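Long-range contact in periplasmic sugar-binding protein (Chloroflexus aurantiacus, PDB 4RXU), which binds D-glucose between its two lobes and probably serves as the solute-binding component of an ABC-type carbohydrate transporter: residues A[293-298]-A[340-344]. Numbering follows the deposited sequence.
Sequences SMTVFK and VVTVT. With BGC (beta-D-glucopyranose), chain C.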
ATOM      1  N   SER A 293     -12.097   5.319  10.514  1.00  9.21           N
ATOM      2  CA  SER A 293     -12.730   4.133  11.103  1.00  9.60           C
ATOM      3  C   SER A 293     -11.757   3.005  11.396  1.00 11.61           C
ATOM      4  O   SER A 293     -11.851   2.310  12.401  1.00 11.20           O
ATOM      5  CB  SER A 293     -13.852   3.604  10.182  1.00 11.16           C
ATOM      6  OG  SER A 293     -14.715   4.640   9.802  1.00 11.36           O
ATOM      7  N   MET A 294     -10.823   2.805  10.484  1.00  9.29           N
ATOM      8  CA  MET A 294      -9.882   1.710  10.592  1.00 10.44           C
ATOM      9  C   MET A 294      -8.661   1.965   9.771  1.00  7.45           C
ATOM     10  O   MET A 294      -8.669   2.780   8.863  1.00  9.04           O
ATOM     11  CB  MET A 294     -10.493   0.384  10.129  1.00 10.49           C
ATOM     12  CG  MET A 294     -10.826   0.324   8.638  1.00 11.18           C
ATOM     13  SD  MET A 294      -9.467  -0.248   7.499  1.00  4.79           S
ATOM     14  CE  MET A 294      -9.891  -2.002   7.429  1.00 11.45           C
ATOM     15  N   THR A 295      -7.610   1.225  10.104  1.00  7.13           N
ATOM     16  CA  THR A 295      -6.444   1.136   9.250  1.00  8.71           C
ATOM     17  C   THR A 295      -5.989  -0.326   9.206  1.00  7.93           C
ATOM     18  O   THR A 295      -6.100  -1.067  10.178  1.00 11.04           O
ATOM     19  CB  THR A 295      -5.278   2.063   9.705  1.00  8.91           C
ATOM     20  OG1 THR A 295      -4.266   2.137   8.688  1.00  8.17           O
ATOM     21  CG2 THR A 295      -4.656   1.575  11.014  1.00  8.89           C
ATOM     22  N   VAL A 296      -5.453  -0.729   8.066  1.00  7.86           N
ATOM     23  CA  VAL A 296      -4.807  -2.021   7.934  1.00  9.00           C
ATOM     24  C   VAL A 296      -3.339  -1.868   8.349  1.00  8.08           C
ATOM     25  O   VAL A 296      -2.573  -1.121   7.738  1.00  9.09           O
ATOM     26  CB  VAL A 296      -4.955  -2.661   6.542  1.00  9.78           C
ATOM     27  CG1 VAL A 296      -4.210  -3.982   6.521  1.00  9.59           C
ATOM     28  CG2 VAL A 296      -6.432  -2.881   6.213  1.00 10.48           C
ATOM     29  N   PHE A 297      -2.973  -2.562   9.426  1.00  8.68           N
ATOM     30  CA  PHE A 297      -1.623  -2.504   9.980  1.00  7.90           C
ATOM     31  C   PHE A 297      -0.759  -3.505   9.242  1.00  6.99           C
ATOM     32  O   PHE A 297      -1.080  -4.681   9.195  1.00  9.08           O
ATOM     33  CB  PHE A 297      -1.660  -2.857  11.471  1.00  9.61           C
ATOM     34  CG  PHE A 297      -0.305  -3.085  12.104  1.00  8.67           C
ATOM     35  CD1 PHE A 297       0.719  -2.154  11.947  1.00  7.72           C
ATOM     36  CD2 PHE A 297      -0.053  -4.224  12.858  1.00 10.00           C
ATOM     37  CE1 PHE A 297       1.952  -2.363  12.533  1.00  9.73           C
ATOM     38  CE2 PHE A 297       1.189  -4.428  13.450  1.00  9.86           C
ATOM     39  CZ  PHE A 297       2.188  -3.501  13.272  1.00  9.46           C
ATOM     40  N   LYS A 298       0.337  -3.011   8.675  1.00  7.80           N
ATOM     41  CA  LYS A 298       1.332  -3.806   7.964  1.00  7.55           C
ATOM     42  C   LYS A 298       2.655  -3.638   8.711  1.00  6.62           C
ATOM     43  O   LYS A 298       3.218  -2.545   8.723  1.00  8.00           O
ATOM     44  CB  LYS A 298       1.436  -3.346   6.503  1.00  8.12           C
ATOM     45  CG  LYS A 298       0.078  -3.144   5.824  1.00  7.86           C
ATOM     46  CD  LYS A 298       0.092  -3.130   4.316  1.00  9.31           C
ATOM     47  CE  LYS A 298       1.037  -2.087   3.770  1.00  8.60           C
ATOM     48  NZ  LYS A 298       0.814  -1.950   2.301  1.00  7.34           N
ATOM     49  N   VAL A 340      -1.349  -9.050   7.269  1.00 10.64           N
ATOM     50  CA  VAL A 340      -1.850  -7.716   7.583  1.00  9.13           C
ATOM     51  C   VAL A 340      -3.071  -7.823   8.513  1.00  9.22           C
ATOM     52  O   VAL A 340      -3.794  -8.827   8.488  1.00 10.30           O
ATOM     53  CB  VAL A 340      -2.176  -6.903   6.304  1.00  9.16           C
ATOM     54  CG1 VAL A 340      -0.952  -6.844   5.404  1.00  9.12           C
ATOM     55  CG2 VAL A 340      -3.398  -7.458   5.559  1.00  9.87           C
ATOM     56  N   VAL A 341      -3.281  -6.787   9.332  1.00  9.66           N
ATOM     57  CA  VAL A 341      -4.268  -6.853  10.417  1.00  9.59           C
ATOM     58  C   VAL A 341      -5.105  -5.601  10.467  1.00  7.38           C
ATOM     59  O   VAL A 341      -4.585  -4.486  10.435  1.00 10.36           O
ATOM     60  CB  VAL A 341      -3.543  -7.032  11.788  1.00 12.80           C
ATOM     61  CG1 VAL A 341      -4.496  -6.985  12.967  1.00 15.22           C
ATOM     62  CG2 VAL A 341      -2.805  -8.350  11.779  1.00 16.29           C
ATOM     63  N   THR A 342      -6.409  -5.774  10.564  1.00  8.81           N
ATOM     64  CA  THR A 342      -7.278  -4.630  10.707  1.00  9.28           C
ATOM     65  C   THR A 342      -7.212  -4.030  12.114  1.00  9.19           C
ATOM     66  O   THR A 342      -7.379  -4.722  13.109  1.00 10.61           O
ATOM     67  CB  THR A 342      -8.726  -4.987  10.392  1.00  9.74           C
ATOM     68  OG1 THR A 342      -8.847  -5.206   8.987  1.00 11.96           O
ATOM     69  CG2 THR A 342      -9.678  -3.854  10.806  1.00 11.49           C
ATOM     70  N   VAL A 343      -6.983  -2.723  12.145  1.00  8.91           N
ATOM     71  CA  VAL A 343      -6.923  -1.975  13.391  1.00  9.13           C
ATOM     72  C   VAL A 343      -8.034  -0.937  13.462  1.00  8.98           C
ATOM     73  O   VAL A 343      -8.183  -0.085  12.577  1.00 10.12           O
ATOM     74  CB  VAL A 343      -5.538  -1.352  13.601  1.00 11.44           C
ATOM     75  CG1 VAL A 343      -5.549  -0.464  14.840  1.00 10.78           C
ATOM     76  CG2 VAL A 343      -4.525  -2.485  13.719  1.00 13.74           C
ATOM     77  N   THR A 344      -8.776  -1.017  14.560  1.00  9.80           N
ATOM     78  CA  THR A 344      -9.817  -0.069  14.884  1.00 11.29           C
ATOM     79  C   THR A 344      -9.568   0.375  16.319  1.00 12.21           C
ATOM     80  O   THR A 344      -8.610  -0.053  16.945  1.00 11.36           O
ATOM     81  CB  THR A 344     -11.187  -0.752  14.832  1.00 12.52           C
ATOM     82  OG1 THR A 344     -11.268  -1.765  15.858  1.00 14.70           O
ATOM     83  CG2 THR A 344     -11.396  -1.380  13.479  1.00 13.30           C
TER
HETATM   84  C2  BGC C 402       2.375   0.632  -0.112  1.00 11.07           C
HETATM   85  C3  BGC C 402       1.450   1.318   0.873  1.00 13.47           C
HETATM   86  C4  BGC C 402       1.592   2.826   0.729  1.00 13.58           C
HETATM   87  C5  BGC C 402       1.418   3.261  -0.727  1.00 13.95           C
HETATM   88  C6  BGC C 402       1.710   4.726  -0.959  1.00 14.91           C
HETATM   89  C1  BGC C 402       1.911   1.127  -1.472  1.00 14.99           C
HETATM   90  O1  BGC C 402       2.494   0.425  -2.530  1.00 14.97           O
HETATM   91  O2  BGC C 402       2.241  -0.787   0.018  1.00 11.61           O
HETATM   92  O3  BGC C 402       1.808   0.891   2.184  1.00 11.14           O
HETATM   93  O4  BGC C 402       0.529   3.456   1.471  1.00 11.98           O
HETATM   94  O5  BGC C 402       2.265   2.508  -1.573  1.00 12.53           O
HETATM   95  O6  BGC C 402       2.964   5.116  -0.393  1.00 11.95           O
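Thr295 and Val343 exchange two backbone hydrogen bonds, and Phe297 and Val341 do the same two residues further along, joining strand 295-298 antiparallel to the end of strand 332-343. The shortest of the four run from Val343 N to Thr295 O and from Phe297 N to Val341 O, both 2.7 Å. Between these hydrogen-bonded pairs sits the non-hydrogen-bonded pair Val296 and Thr342. Val296 lies slantwise to Val340; a chi1 of 179° sets CG1 anti to the backbone N and brings it 3.6 Å from Val340 CB. On this same side of the sheet the bent chain of Met294 meets Thr342 at about a right angle, CE lying 3.7 Å from Thr342 OG1. The other side carries Thr295, Phe297 and Val343; Val343 CG2 packs 3.7 Å from Phe297 CB, while the ring meets Tyr357 edge-to-face and the side chain also touches Leu352 of helix 348-354. In this two-lobed periplasmic-binding-protein fold, strand 295-298 leads to the glucose site, where Lys298 is part of the pocket. The aliphatic part of Lys298 runs alongside Val340, with CG 3.9 Å from Val340 CG1, before NZ reaches the glucose, donating to BGC O2 at 2.9 Å and to BGC O3 at 3.0 Å. Gln277 OE1 accepts a further bond from Lys298 NZ. Without the long chain, as with an alanine here, both sugar hydroxyls and Gln277 OE1 would probably lose their shared donor, and Val340 CG1 its aliphatic neighbour. Val138 and Phe133 touch both Lys298 and Val340, and Gln141 of helix 135-148 ties down Thr342 OG1 and Val340 O.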